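Molybdenum-binding-protein (Azotobacter vinelandii, PDB 1H9M) binds molybdate in the cytoplasm, probably to store or buffer it as part of molybdenum homeostasis. Local coordinates at residues Lys89-Glu92 and Asn97-Val100. Numbering follows the deposited sequence.
Sequences KTIE and NAEV. With MOO (molybdate ion), chain C.
Glu92 and Glu99 sit opposite each other as an antiparallel hydrogen-bonded pair, and their backbones supply the two hydrogen bonds that run directly between the strands here. Glu92 N reaches Glu99 O at 2.8 Å, nearly straight at 172°, and Glu99 N returns a bond to Glu92 O, also 2.8 Å. Both side chains leave with CG anti to the backbone N and run on extended, which brings the two carboxylates together on one face of the sheet. Their planes lie only 9° apart, and Glu92 OE1 stands 3.9 Å from Glu99 OE1, two acidic groups side by side. On the other face Ile91 turns its CG2 branch to Val100 CG2 at 4.3 Å and to the methyl of Ala98. Glu99 O takes a second hydrogen bond from a water, 2.8 Å away, that also bonds Thr90 OG1. Earlier on the first strand, the backbones of Lys89 and Thr90 share Thr101 as partner, a classic beta bulge in the hairpin formed by strands 82-93 and 97-104, within the second TOBE (OB-clan) domain. Ala98 and Val100 rest on Val119 of helix 116-121, while Glu99 packs against Thr115 of a second subunit. At the far end Asn97 gives molybdate two bonds: its backbone N to O2, and ND2 to O1 at 2.9 Å and 177°. Asn97 ND2 atoms of the second and third subunits hold the same ion, so the site is shared by three chains. Two carboxylates this close would probably raise the pKa of one, although Arg9 beside Glu99 may offset this, whereas the amide donors of Asn97, neutral themselves, suit an oxyanion.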
ATOM      1  N   LYS A  89       0.473 -22.666  -5.786  1.00 24.20           N
ATOM      2  CA  LYS A  89       0.650 -23.238  -7.124  1.00 25.60           C
ATOM      3  C   LYS A  89       2.113 -23.151  -7.530  1.00 30.58           C
ATOM      4  O   LYS A  89       2.742 -24.169  -7.903  1.00 30.07           O
ATOM      5  CB  LYS A  89      -0.262 -22.506  -8.096  1.00 29.76           C
ATOM      6  CG  LYS A  89      -0.227 -22.976  -9.536  1.00 40.64           C
ATOM      7  CD  LYS A  89      -0.941 -21.984 -10.442  1.00 46.48           C
ATOM      8  CE  LYS A  89      -0.686 -22.287 -11.908  1.00 55.63           C
ATOM      9  NZ  LYS A  89      -0.582 -21.030 -12.710  1.00 60.54           N
ATOM     10  N   THR A  90       2.641 -21.924  -7.665  1.00 26.09           N
ATOM     11  CA  THR A  90       4.014 -21.729  -8.093  1.00 24.24           C
ATOM     12  C   THR A  90       4.746 -20.721  -7.175  1.00 24.11           C
ATOM     13  O   THR A  90       4.115 -19.939  -6.454  1.00 22.75           O
ATOM     14  CB  THR A  90       4.113 -21.165  -9.510  1.00 32.46           C
ATOM     15  OG1 THR A  90       3.385 -19.936  -9.633  1.00 38.28           O
ATOM     16  CG2 THR A  90       3.522 -22.085 -10.583  1.00 40.55           C
ATOM     17  N   ILE A  91       6.054 -20.904  -7.072  1.00 21.45           N
ATOM     18  CA  ILE A  91       6.943 -19.974  -6.382  1.00 24.16           C
ATOM     19  C   ILE A  91       8.105 -19.637  -7.320  1.00 28.41           C
ATOM     20  O   ILE A  91       8.764 -20.526  -7.870  1.00 28.33           O
ATOM     21  CB  ILE A  91       7.480 -20.436  -5.038  1.00 23.84           C
ATOM     22  CG1 ILE A  91       6.318 -20.836  -4.109  1.00 23.45           C
ATOM     23  CG2 ILE A  91       8.297 -19.357  -4.330  1.00 24.80           C
ATOM     24  CD1 ILE A  91       6.720 -21.272  -2.724  1.00 27.17           C
ATOM     25  N   GLU A  92       8.266 -18.323  -7.522  1.00 22.68           N
ATOM     26  CA  GLU A  92       9.442 -17.903  -8.292  1.00 24.72           C
ATOM     27  C   GLU A  92      10.338 -17.117  -7.330  1.00 25.43           C
ATOM     28  O   GLU A  92       9.901 -16.028  -6.935  1.00 25.61           O
ATOM     29  CB  GLU A  92       9.093 -17.099  -9.514  1.00 27.53           C
ATOM     30  CG  GLU A  92      10.394 -16.892 -10.299  1.00 42.19           C
ATOM     31  CD  GLU A  92      10.185 -16.120 -11.577  1.00 53.12           C
ATOM     32  OE1 GLU A  92       9.050 -15.681 -11.851  1.00 59.43           O
ATOM     33  OE2 GLU A  92      11.191 -15.964 -12.295  1.00 60.92           O
ATOM     34  N   ASN A  97      13.296 -11.184  -2.611  1.00 16.57           N
ATOM     35  CA  ASN A  97      11.837 -11.396  -2.673  1.00 19.52           C
ATOM     36  C   ASN A  97      11.491 -12.619  -3.529  1.00 19.05           C
ATOM     37  O   ASN A  97      12.375 -13.246  -4.181  1.00 18.62           O
ATOM     38  CB  ASN A  97      11.237 -10.188  -3.428  1.00 16.58           C
ATOM     39  CG  ASN A  97      11.227  -9.005  -2.432  1.00 22.20           C
ATOM     40  OD1 ASN A  97      10.703  -9.083  -1.302  1.00 22.85           O
ATOM     41  ND2 ASN A  97      11.830  -7.908  -2.860  1.00 21.60           N
ATOM     42  N   ALA A  98      10.257 -13.103  -3.391  1.00 17.64           N
ATOM     43  CA  ALA A  98       9.769 -14.238  -4.120  1.00 19.50           C
ATOM     44  C   ALA A  98       8.302 -14.029  -4.523  1.00 18.79           C
ATOM     45  O   ALA A  98       7.561 -13.456  -3.724  1.00 20.07           O
ATOM     46  CB  ALA A  98       9.737 -15.538  -3.279  1.00 19.74           C
ATOM     47  N   GLU A  99       7.924 -14.448  -5.722  1.00 17.65           N
ATOM     48  CA  GLU A  99       6.553 -14.243  -6.207  1.00 21.28           C
ATOM     49  C   GLU A  99       5.811 -15.554  -5.983  1.00 20.62           C
ATOM     50  O   GLU A  99       6.252 -16.611  -6.477  1.00 22.15           O
ATOM     51  CB  GLU A  99       6.576 -13.855  -7.692  1.00 24.12           C
ATOM     52  CG  GLU A  99       5.246 -13.588  -8.365  1.00 31.45           C
ATOM     53  CD  GLU A  99       5.402 -13.074  -9.799  1.00 30.15           C
ATOM     54  OE1 GLU A  99       6.542 -13.088 -10.312  1.00 49.02           O
ATOM     55  OE2 GLU A  99       4.431 -12.649 -10.453  1.00 39.94           O
ATOM     56  N   VAL A 100       4.801 -15.520  -5.169  1.00 16.04           N
ATOM     57  CA  VAL A 100       4.031 -16.736  -4.833  1.00 16.59           C
ATOM     58  C   VAL A 100       2.671 -16.666  -5.492  1.00 19.38           C
ATOM     59  O   VAL A 100       1.914 -15.718  -5.221  1.00 20.02           O
ATOM     60  CB  VAL A 100       3.879 -16.863  -3.326  1.00 16.25           C
ATOM     61  CG1 VAL A 100       3.075 -18.127  -2.934  1.00 21.21           C
ATOM     62  CG2 VAL A 100       5.213 -16.940  -2.597  1.00 19.65           C
TER
HETATM   63 MO   MOO C1142      14.577  -8.657  -6.023  0.33 21.35          MO
HETATM   64  O1  MOO C1142      13.108  -7.851  -5.470  0.33 17.32           O
HETATM   65  O2  MOO C1142      14.732 -10.151  -5.124  1.00 18.02           O
HETATM   66  O   HOH W   1       4.608 -17.496  -8.556  1.00 32.10           O